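Local atomic coordinates of abietadiene synthase, chloroplastic (Abies grandis, PDB entry 3S9V), a protein that belongs to the terpene synthases, largely helical enzymes, this one of plant plastids, with an N-terminal terpene synthase domain and a metal-binding domain. Residues A617-E621 against A622-P626; V696-A699 against I700-Y703. All coordinates share one frame; numbering follows the deposited sequence.

Both contacts are local, one at each kind of helix end, and both fall in the metal-binding family region. Contact 1 closes helix 599-621 with a Schellman motif at the surface, while contact 2 opens helix 699-706 with a serine N-cap in a partly buried place. Their chemistry follows: three backbone bonds and an indole face under tyrosine and proline in contact 1, a side-chain hydroxyl, an amide and small apolar groups in contact 2. Their centres lie about 12 Å apart, and they touch through the end of contact 1, where V625 packs on V696 and C702, and P626 O lies beside C702 SG.

Contact 1: residues A617-E621 against A622-P626; sequences AEWSE and AKYVP
A622, K623 and Y624 turn their N-H groups back on the carbonyls of E618, S620 and W619, the last turn of helix 599-621, and so end it in a Schellman motif. A622 N still makes a helical bond of 3.1 Å to E618 O. K623 then takes a positive phi, a left-handed conformation that swings the chain off the helix axis. The two bonds that define the motif follow: Y624 N to W619 O, 2.6 Å and almost straight, and K623 N to S620 O, 2.8 Å, with the donor well above the carbonyl plane. Lysine suits its exposed place, its chain extended beyond CG while CG rests 3.5 Å from S620 O.

The side chains meet round W619. Y624 carries its ring with CG anti to the backbone N (chi1 -179°), which brings CD2 above the CD1-NE1 edge of the indole, 3.4 Å from W619 CD1. The planes are inclined at 56°, and W619 CG lies in the plane of the Y624 ring, at its edge. P626 lies over the same indole face, further along; E630 and Y631 of helix 628-638 also touch W619. A flat aromatic surface suits the rigid pyrrolidine: P626 CG sits 3.7 Å from the centroid of the W619 six-membered ring, 11° off its normal, a CH-pi contact.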
loop_
_atom_site.group_PDB
_atom_site.type_symbol
_atom_site.label_atom_id
_atom_site.label_comp_id
_atom_site.label_asym_id
_atom_site.label_seq_id
_atom_site.Cartn_x
_atom_site.Cartn_y
_atom_site.Cartn_z
ATOM N N ALA A 617 20.884 -29.618 21.085
ATOM C CA ALA A 617 21.983 -29.739 22.035
ATOM C C ALA A 617 22.668 -31.100 21.926
ATOM O O ALA A 617 23.896 -31.190 21.980
ATOM C CB ALA A 617 21.470 -29.527 23.455
ATOM N N GLU A 618 21.876 -32.159 21.783
ATOM C CA GLU A 618 22.434 -33.503 21.672
ATOM C C GLU A 618 23.200 -33.642 20.367
ATOM O O GLU A 618 24.272 -34.245 20.331
ATOM C CB GLU A 618 21.322 -34.550 21.765
ATOM C CG GLU A 618 20.583 -34.485 23.096
ATOM C CD GLU A 618 19.379 -35.408 23.170
ATOM O OE1 GLU A 618 18.664 -35.537 22.150
ATOM O OE2 GLU A 618 19.140 -35.983 24.255
ATOM N N TRP A 619 22.653 -33.073 19.298
ATOM C CA TRP A 619 23.318 -33.123 18.005
ATOM C C TRP A 619 24.618 -32.337 18.099
ATOM O O TRP A 619 25.627 -32.712 17.511
ATOM C CB TRP A 619 22.457 -32.479 16.914
ATOM C CG TRP A 619 21.285 -33.275 16.448
ATOM C CD1 TRP A 619 21.090 -34.621 16.581
ATOM C CD2 TRP A 619 20.172 -32.778 15.703
ATOM N NE1 TRP A 619 19.926 -34.992 15.962
ATOM C CE2 TRP A 619 19.340 -33.881 15.414
ATOM C CE3 TRP A 619 19.796 -31.507 15.250
ATOM C CZ2 TRP A 619 18.152 -33.751 14.688
ATOM C CZ3 TRP A 619 18.615 -31.378 14.528
ATOM C CH2 TRP A 619 17.809 -32.494 14.255
ATOM N N SER A 620 24.569 -31.231 18.834
ATOM C CA SER A 620 25.721 -30.358 19.004
ATOM C C SER A 620 26.870 -31.050 19.733
ATOM O O SER A 620 27.988 -31.111 19.220
ATOM C CB SER A 620 25.307 -29.090 19.761
ATOM O OG SER A 620 26.322 -28.100 19.698
ATOM N N GLU A 621 26.596 -31.577 20.920
ATOM C CA GLU A 621 27.631 -32.252 21.695
ATOM C C GLU A 621 28.198 -33.448 20.931
ATOM O O GLU A 621 29.375 -33.776 21.069
ATOM C CB GLU A 621 27.075 -32.684 23.061
ATOM C CG GLU A 621 26.545 -34.102 23.143
ATOM C CD GLU A 621 27.655 -35.138 23.221
ATOM O OE1 GLU A 621 28.523 -35.018 24.113
ATOM O OE2 GLU A 621 27.656 -36.073 22.392
ATOM N N ALA A 622 27.365 -34.096 20.119
ATOM C CA ALA A 622 27.816 -35.239 19.330
ATOM C C ALA A 622 28.298 -34.759 17.967
ATOM O O ALA A 622 28.728 -35.555 17.134
ATOM C CB ALA A 622 26.684 -36.249 19.159
ATOM N N LYS A 623 28.225 -33.450 17.755
ATOM C CA LYS A 623 28.641 -32.840 16.496
ATOM C C LYS A 623 28.033 -33.577 15.316
ATOM O O LYS A 623 28.730 -33.982 14.385
ATOM C CB LYS A 623 30.169 -32.833 16.384
ATOM C CG LYS A 623 30.856 -31.890 17.364
ATOM C CD LYS A 623 32.340 -31.795 17.073
ATOM C CE LYS A 623 33.030 -30.809 17.999
ATOM N NZ LYS A 623 34.476 -30.673 17.661
ATOM N N TYR A 624 26.717 -33.747 15.367
ATOM C CA TYR A 624 25.988 -34.438 14.317
ATOM C C TYR A 624 25.354 -33.427 13.375
ATOM O O TYR A 624 24.866 -32.379 13.800
ATOM C CB TYR A 624 24.902 -35.323 14.939
ATOM C CG TYR A 624 24.084 -36.115 13.943
ATOM C CD1 TYR A 624 24.682 -37.071 13.122
ATOM C CD2 TYR A 624 22.708 -35.913 13.826
ATOM C CE1 TYR A 624 23.932 -37.810 12.207
ATOM C CE2 TYR A 624 21.946 -36.646 12.915
ATOM C CZ TYR A 624 22.564 -37.593 12.107
ATOM O OH TYR A 624 21.820 -38.322 11.202
ATOM N N VAL A 625 25.379 -33.740 12.088
ATOM C CA VAL A 625 24.791 -32.869 11.092
ATOM C C VAL A 625 23.733 -33.684 10.373
ATOM O O VAL A 625 24.033 -34.417 9.437
ATOM C CB VAL A 625 25.839 -32.387 10.084
ATOM C CG1 VAL A 625 25.179 -31.532 9.019
ATOM C CG2 VAL A 625 26.921 -31.600 10.803
ATOM N N PRO A 626 22.471 -33.568 10.811
ATOM C CA PRO A 626 21.375 -34.314 10.190
ATOM C C PRO A 626 21.093 -33.847 8.775
ATOM O O PRO A 626 21.657 -32.854 8.323
ATOM C CB PRO A 626 20.208 -34.049 11.136
ATOM C CG PRO A 626 20.490 -32.659 11.615
ATOM C CD PRO A 626 21.971 -32.703 11.896
#

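Contact 2: residues V696-A699 against I700-Y703; sequences VASA and IQCY
S698 and Q701 meet through the first turn of helix 699-706, where S698 is the N-cap. Among the hydrogen bonds, the capping one runs from Q701 N to S698 OG, 3.3 Å, and gives an acceptor to an amide that the start of a helix leaves without a carbonyl of the preceding turn. A chi1 of 74° places OG between the backbone N and the carbonyl carbon of S698, over that turn; serine suits the place because a hydroxyl one bond from CB is short enough to accept from the amide three residues on. A second bond, from the hydroxyl to Q701 OE1 at 3.0 Å, is doubtful, because that oxygen is modelled too close to its neighbour. Regular helical bonds begin at once, C702 N to S698 O at 2.8 Å and Y703 N to A699 O at 3.0 Å.

The other contacts are packing. The extended chain of Q701 reaches back along the incoming loop and meets V696 at about a right angle, with V696 CG1 3.5 Å from Q701 NE2. A699 CB touches I700 CD1 at 3.9 Å. A close polar approach stands apart from these: C702 SG, on the face that meets V625, lies 3.1 Å from S698 O.

Helix 669-693 lies against this turn: D683 OD2 accepts from A699 N, adding a second acceptor at the helix start, and I700 packs on Y687. On helix 712-736, I700 meets E712 and L716, while the ring of Y703 stacks with H718, so the short helix packs on both longer ones.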
loop_
_atom_site.group_PDB
_atom_site.type_symbol
_atom_site.label_atom_id
_atom_site.label_comp_id
_atom_site.label_asym_id
_atom_site.label_seq_id
_atom_site.Cartn_x
_atom_site.Cartn_y
_atom_site.Cartn_z
ATOM N N VAL A 696 27.834 -26.804 13.502
ATOM C CA VAL A 696 28.002 -27.145 12.097
ATOM C C VAL A 696 26.690 -27.626 11.479
ATOM O O VAL A 696 26.661 -28.068 10.330
ATOM C CB VAL A 696 29.077 -28.242 11.926
ATOM C CG1 VAL A 696 29.438 -28.398 10.454
ATOM C CG2 VAL A 696 30.311 -27.893 12.748
ATOM N N ALA A 697 25.604 -27.526 12.240
ATOM C CA ALA A 697 24.302 -27.964 11.755
ATOM C C ALA A 697 23.355 -26.795 11.509
ATOM O O ALA A 697 22.878 -26.162 12.453
ATOM C CB ALA A 697 23.683 -28.935 12.751
ATOM N N SER A 698 23.084 -26.508 10.239
ATOM C CA SER A 698 22.186 -25.417 9.889
ATOM C C SER A 698 21.496 -25.692 8.560
ATOM O O SER A 698 21.826 -26.648 7.860
ATOM C CB SER A 698 22.954 -24.090 9.804
ATOM O OG SER A 698 23.752 -24.008 8.631
ATOM N N ALA A 699 20.533 -24.853 8.207
ATOM C CA ALA A 699 19.830 -25.036 6.954
ATOM C C ALA A 699 20.832 -25.247 5.817
ATOM O O ALA A 699 20.839 -26.299 5.184
ATOM C CB ALA A 699 18.956 -23.833 6.668
ATOM N N ILE A 700 21.686 -24.257 5.574
ATOM C CA ILE A 700 22.674 -24.338 4.500
ATOM C C ILE A 700 23.624 -25.520 4.658
ATOM O O ILE A 700 23.760 -26.332 3.743
ATOM C CB ILE A 700 23.522 -23.039 4.396
ATOM C CG1 ILE A 700 22.636 -21.849 4.022
ATOM C CG2 ILE A 700 24.594 -23.203 3.330
ATOM C CD1 ILE A 700 21.658 -21.435 5.102
ATOM N N GLN A 701 24.272 -25.615 5.816
ATOM C CA GLN A 701 25.217 -26.695 6.089
ATOM C C GLN A 701 24.626 -28.073 5.814
ATOM O O GLN A 701 25.274 -28.933 5.207
ATOM C CB GLN A 701 25.692 -26.621 7.540
ATOM C CG GLN A 701 26.466 -25.348 7.858
ATOM C CD GLN A 701 26.899 -25.258 9.314
ATOM O OE1 GLN A 701 26.068 -25.152 10.217
ATOM N NE2 GLN A 701 28.209 -25.299 9.545
ATOM N N CYS A 702 23.390 -28.277 6.259
ATOM C CA CYS A 702 22.708 -29.549 6.075
ATOM C C CYS A 702 22.345 -29.816 4.623
ATOM O O CYS A 702 22.457 -30.948 4.147
ATOM C CB CYS A 702 21.442 -29.601 6.937
ATOM S SG CYS A 702 21.757 -29.668 8.717
ATOM N N TYR A 703 21.911 -28.780 3.914
ATOM C CA TYR A 703 21.533 -28.960 2.523
ATOM C C TYR A 703 22.765 -29.368 1.740
ATOM O O TYR A 703 22.701 -30.198 0.826
ATOM C CB TYR A 703 20.958 -27.673 1.929
ATOM C CG TYR A 703 20.333 -27.909 0.574
ATOM C CD1 TYR A 703 19.220 -28.735 0.441
ATOM C CD2 TYR A 703 20.881 -27.357 -0.582
ATOM C CE1 TYR A 703 18.672 -29.012 -0.799
ATOM C CE2 TYR A 703 20.334 -27.630 -1.841
ATOM C CZ TYR A 703 19.230 -28.460 -1.935
ATOM O OH TYR A 703 18.674 -28.748 -3.160
#